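Local coordinates for putative pyridoxal phosphate-dependent transferase (PDB 4DQ6), which belongs to the class I and II aminotransferase family and binds pyridoxal-5'-phosphate, its precise role being unassigned, at residues I94-G98 / I270-N274. Sequence-based numbering, arbitrary orientation.
With PLP (pyridoxal-5'-phosphate), chain C.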
ATOM      1  N   ILE A  94       8.083  -5.154  11.277  1.00 13.66           N
ATOM      2  CA  ILE A  94       6.769  -5.021  10.650  1.00 13.83           C
ATOM      3  C   ILE A  94       6.901  -4.337   9.281  1.00 13.28           C
ATOM      4  O   ILE A  94       7.578  -3.310   9.157  1.00 13.32           O
ATOM      5  CB  ILE A  94       5.756  -4.245  11.540  1.00 14.50           C
ATOM      6  CG1 ILE A  94       5.541  -5.105  12.765  1.00 14.72           C
ATOM      7  CG2 ILE A  94       4.458  -3.928  10.794  1.00 14.92           C
ATOM      8  CD1 ILE A  94       4.525  -4.475  13.708  1.00 15.55           C
ATOM      9  N   TYR A  95       6.255  -4.931   8.259  1.00 13.22           N
ATOM     10  CA  TYR A  95       6.161  -4.333   6.915  1.00 13.30           C
ATOM     11  C   TYR A  95       5.270  -3.094   6.952  1.00 13.87           C
ATOM     12  O   TYR A  95       4.182  -3.136   7.545  1.00 13.89           O
ATOM     13  CB  TYR A  95       5.510  -5.339   5.967  1.00 14.51           C
ATOM     14  CG  TYR A  95       4.997  -4.724   4.687  1.00 13.83           C
ATOM     15  CD1 TYR A  95       5.885  -4.377   3.629  1.00 14.96           C
ATOM     16  CD2 TYR A  95       3.654  -4.441   4.506  1.00 13.82           C
ATOM     17  CE1 TYR A  95       5.430  -3.739   2.495  1.00 14.18           C
ATOM     18  CE2 TYR A  95       3.204  -3.785   3.364  1.00 14.04           C
ATOM     19  CZ  TYR A  95       4.078  -3.448   2.363  1.00 14.26           C
ATOM     20  OH  TYR A  95       3.597  -2.817   1.205  1.00 16.37           O
ATOM     21  N   SER A  96       5.627  -2.059   6.198  1.00 13.21           N
ATOM     22  CA  SER A  96       4.745  -0.941   5.929  1.00 13.72           C
ATOM     23  C   SER A  96       4.974  -0.502   4.474  1.00 13.98           C
ATOM     24  O   SER A  96       6.139  -0.555   4.017  1.00 13.00           O
ATOM     25  CB  SER A  96       5.025   0.180   6.894  1.00 14.04           C
ATOM     26  OG  SER A  96       4.198   1.324   6.635  1.00 12.65           O
ATOM     27  N   PRO A  97       3.920  -0.031   3.800  1.00 14.19           N
ATOM     28  CA  PRO A  97       4.187   0.465   2.412  1.00 14.63           C
ATOM     29  C   PRO A  97       5.064   1.705   2.412  1.00 15.13           C
ATOM     30  O   PRO A  97       5.594   2.102   1.395  1.00 16.16           O
ATOM     31  CB  PRO A  97       2.805   0.705   1.843  1.00 16.00           C
ATOM     32  CG  PRO A  97       1.952   0.807   3.003  1.00 16.34           C
ATOM     33  CD  PRO A  97       2.487  -0.056   4.099  1.00 15.81           C
ATOM     34  N   GLY A  98       5.122   2.400   3.516  1.00 14.13           N
ATOM     35  CA  GLY A  98       5.928   3.622   3.676  1.00 15.09           C
ATOM     36  C   GLY A  98       6.205   4.002   5.113  1.00 15.18           C
ATOM     37  O   GLY A  98       5.539   3.569   6.097  1.00 15.67           O
ATOM     38  N   ILE A 270      -3.465  -3.662   5.771  1.00 16.97           N
ATOM     39  CA  ILE A 270      -2.256  -3.464   4.951  1.00 16.91           C
ATOM     40  C   ILE A 270      -1.202  -4.376   5.568  1.00 16.62           C
ATOM     41  O   ILE A 270      -0.587  -4.029   6.599  1.00 15.85           O
ATOM     42  CB  ILE A 270      -1.864  -1.973   4.905  1.00 18.67           C
ATOM     43  CG1 ILE A 270      -2.914  -1.207   4.074  1.00 19.11           C
ATOM     44  CG2 ILE A 270      -0.438  -1.781   4.359  1.00 17.89           C
ATOM     45  CD1 ILE A 270      -2.560   0.235   3.791  1.00 22.85           C
ATOM     46  N   LYS A 271      -0.992  -5.551   4.955  1.00 15.89           N
ATOM     47  CA  LYS A 271      -0.170  -6.594   5.527  1.00 16.50           C
ATOM     48  C   LYS A 271       0.851  -7.135   4.556  1.00 15.94           C
ATOM     49  O   LYS A 271       1.914  -7.537   4.991  1.00 16.73           O
ATOM     50  CB  LYS A 271      -0.998  -7.781   5.994  1.00 18.76           C
ATOM     51  CG  LYS A 271      -2.077  -7.394   6.964  1.00 19.64           C
ATOM     52  CD  LYS A 271      -1.546  -6.863   8.304  1.00 22.11           C
ATOM     53  CE  LYS A 271      -1.267  -7.906   9.337  1.00 24.14           C
ATOM     54  NZ  LYS A 271      -0.911  -7.275  10.661  1.00 20.54           N
ATOM     55  N   ARG A 272       0.509  -7.174   3.256  1.00 14.76           N
ATOM     56  CA  ARG A 272       1.392  -7.854   2.277  1.00 14.16           C
ATOM     57  C   ARG A 272       2.202  -6.884   1.438  1.00 13.71           C
ATOM     58  O   ARG A 272       1.699  -5.834   1.017  1.00 13.81           O
ATOM     59  CB  ARG A 272       0.555  -8.748   1.332  1.00 14.64           C
ATOM     60  CG  ARG A 272      -0.274  -9.822   1.975  1.00 15.13           C
ATOM     61  CD  ARG A 272      -0.893 -10.806   0.996  1.00 16.82           C
ATOM     62  NE  ARG A 272      -1.580 -11.851   1.716  1.00 18.13           N
ATOM     63  CZ  ARG A 272      -1.001 -12.902   2.292  1.00 17.86           C
ATOM     64  NH1 ARG A 272       0.307 -13.102   2.232  1.00 18.81           N
ATOM     65  NH2 ARG A 272      -1.750 -13.744   2.967  1.00 19.71           N
ATOM     66  N   ASN A 273       3.442  -7.281   1.081  1.00 14.13           N
ATOM     67  CA  ASN A 273       4.208  -6.621   0.032  1.00 14.14           C
ATOM     68  C   ASN A 273       3.488  -6.891  -1.284  1.00 13.44           C
ATOM     69  O   ASN A 273       2.863  -7.941  -1.444  1.00 14.38           O
ATOM     70  CB  ASN A 273       5.604  -7.237  -0.113  1.00 14.43           C
ATOM     71  CG  ASN A 273       6.558  -6.869   1.008  1.00 14.62           C
ATOM     72  OD1 ASN A 273       6.429  -7.358   2.132  1.00 15.74           O
ATOM     73  ND2 ASN A 273       7.525  -6.018   0.703  1.00 14.44           N
ATOM     74  N   ASN A 274       3.564  -5.944  -2.215  1.00 13.60           N
ATOM     75  CA  ASN A 274       3.247  -6.290  -3.619  1.00 14.47           C
ATOM     76  C   ASN A 274       4.368  -7.181  -4.123  1.00 14.79           C
ATOM     77  O   ASN A 274       5.434  -7.288  -3.567  1.00 15.90           O
ATOM     78  CB  ASN A 274       2.990  -5.054  -4.500  1.00 14.38           C
ATOM     79  CG  ASN A 274       4.258  -4.260  -4.790  1.00 14.92           C
ATOM     80  OD1 ASN A 274       5.121  -4.782  -5.509  1.00 15.87           O
ATOM     81  ND2 ASN A 274       4.371  -3.018  -4.297  1.00 14.74           N
TER
HETATM   82  N1  PLP C 401      11.159  10.101   5.831  1.00 18.65           N
HETATM   83  C2  PLP C 401      12.068  11.028   5.384  1.00 17.65           C
HETATM   84  C2A PLP C 401      12.964  11.824   6.284  1.00 17.10           C
HETATM   85  C3  PLP C 401      12.226  11.287   3.971  1.00 20.79           C
HETATM   86  O3  PLP C 401      13.085  12.198   3.536  1.00 22.34           O
HETATM   87  C4  PLP C 401      11.405  10.544   3.028  1.00 20.20           C
HETATM   88  C4A PLP C 401      11.483  10.808   1.546  1.00 26.28           C
HETATM   89  C5  PLP C 401      10.473   9.572   3.579  1.00 21.50           C
HETATM   90  C6  PLP C 401      10.379   9.395   4.979  1.00 19.17           C
HETATM   91  C5A PLP C 401       9.647   8.777   2.618  1.00 23.90           C
HETATM   92  O4P PLP C 401       8.531   8.387   3.347  1.00 31.94           O
HETATM   93  P   PLP C 401       7.589   7.274   2.643  1.00 33.76           P
HETATM   94  O1P PLP C 401       8.319   5.992   2.846  1.00 22.43           O
HETATM   95  O2P PLP C 401       6.263   7.485   3.476  1.00 26.52           O
HETATM   96  O3P PLP C 401       7.589   7.702   1.143  1.00 30.25           O
HETATM   97  O   HOH W   1       1.912  -4.682   7.924  1.00 13.16           O
HETATM   98  O   HOH W   2       4.674  -3.343  -1.167  1.00 17.57           O
HETATM   99  O   HOH W   3       0.956  -2.471   0.659  1.00 22.03           O
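Tyr95 sets its ring against the 270-274 backbone and shows how a strand end can be tied to a loop without a direct hydrogen bond. Its CG lies anti to the backbone N (chi1 163°), which carries the ring out over the loop backbone. Asn273 N lies 4.1 Å above the plane of the Tyr95 ring, offset toward the rim. The Asn273 amide, turned 45° from the ring, brings OD1 to 3.4 Å from Tyr95 CD1; Arg68 and Tyr72 hydrogen-bond that amide and probably fix its rotation. Water does the bridging: one molecule donates to both Tyr95 O and Ile270 O, at 2.8 and 2.9 Å, while another joins Tyr95 OH to Asn274 N. Ser96 turns from the loop, and its OG donates to Gly98 O at 2.7 Å, a bond spanning Pro97. Pro97 then meets Ile270 at about a right angle, Pro97 CD lying 3.4 Å from Ile270 CG2, tighter than usual for carbon, where Ile270 and Pro97 of the second subunit also pack. Gly98, N-cap of helix 99-110, places CA 3.5 Å from PLP O1P, and Val99 N and Ile100 N hydrogen-bond PLP, consistent with the phosphate-binding helix N-terminus beside the dimer interface in fold-type I PLP enzymes.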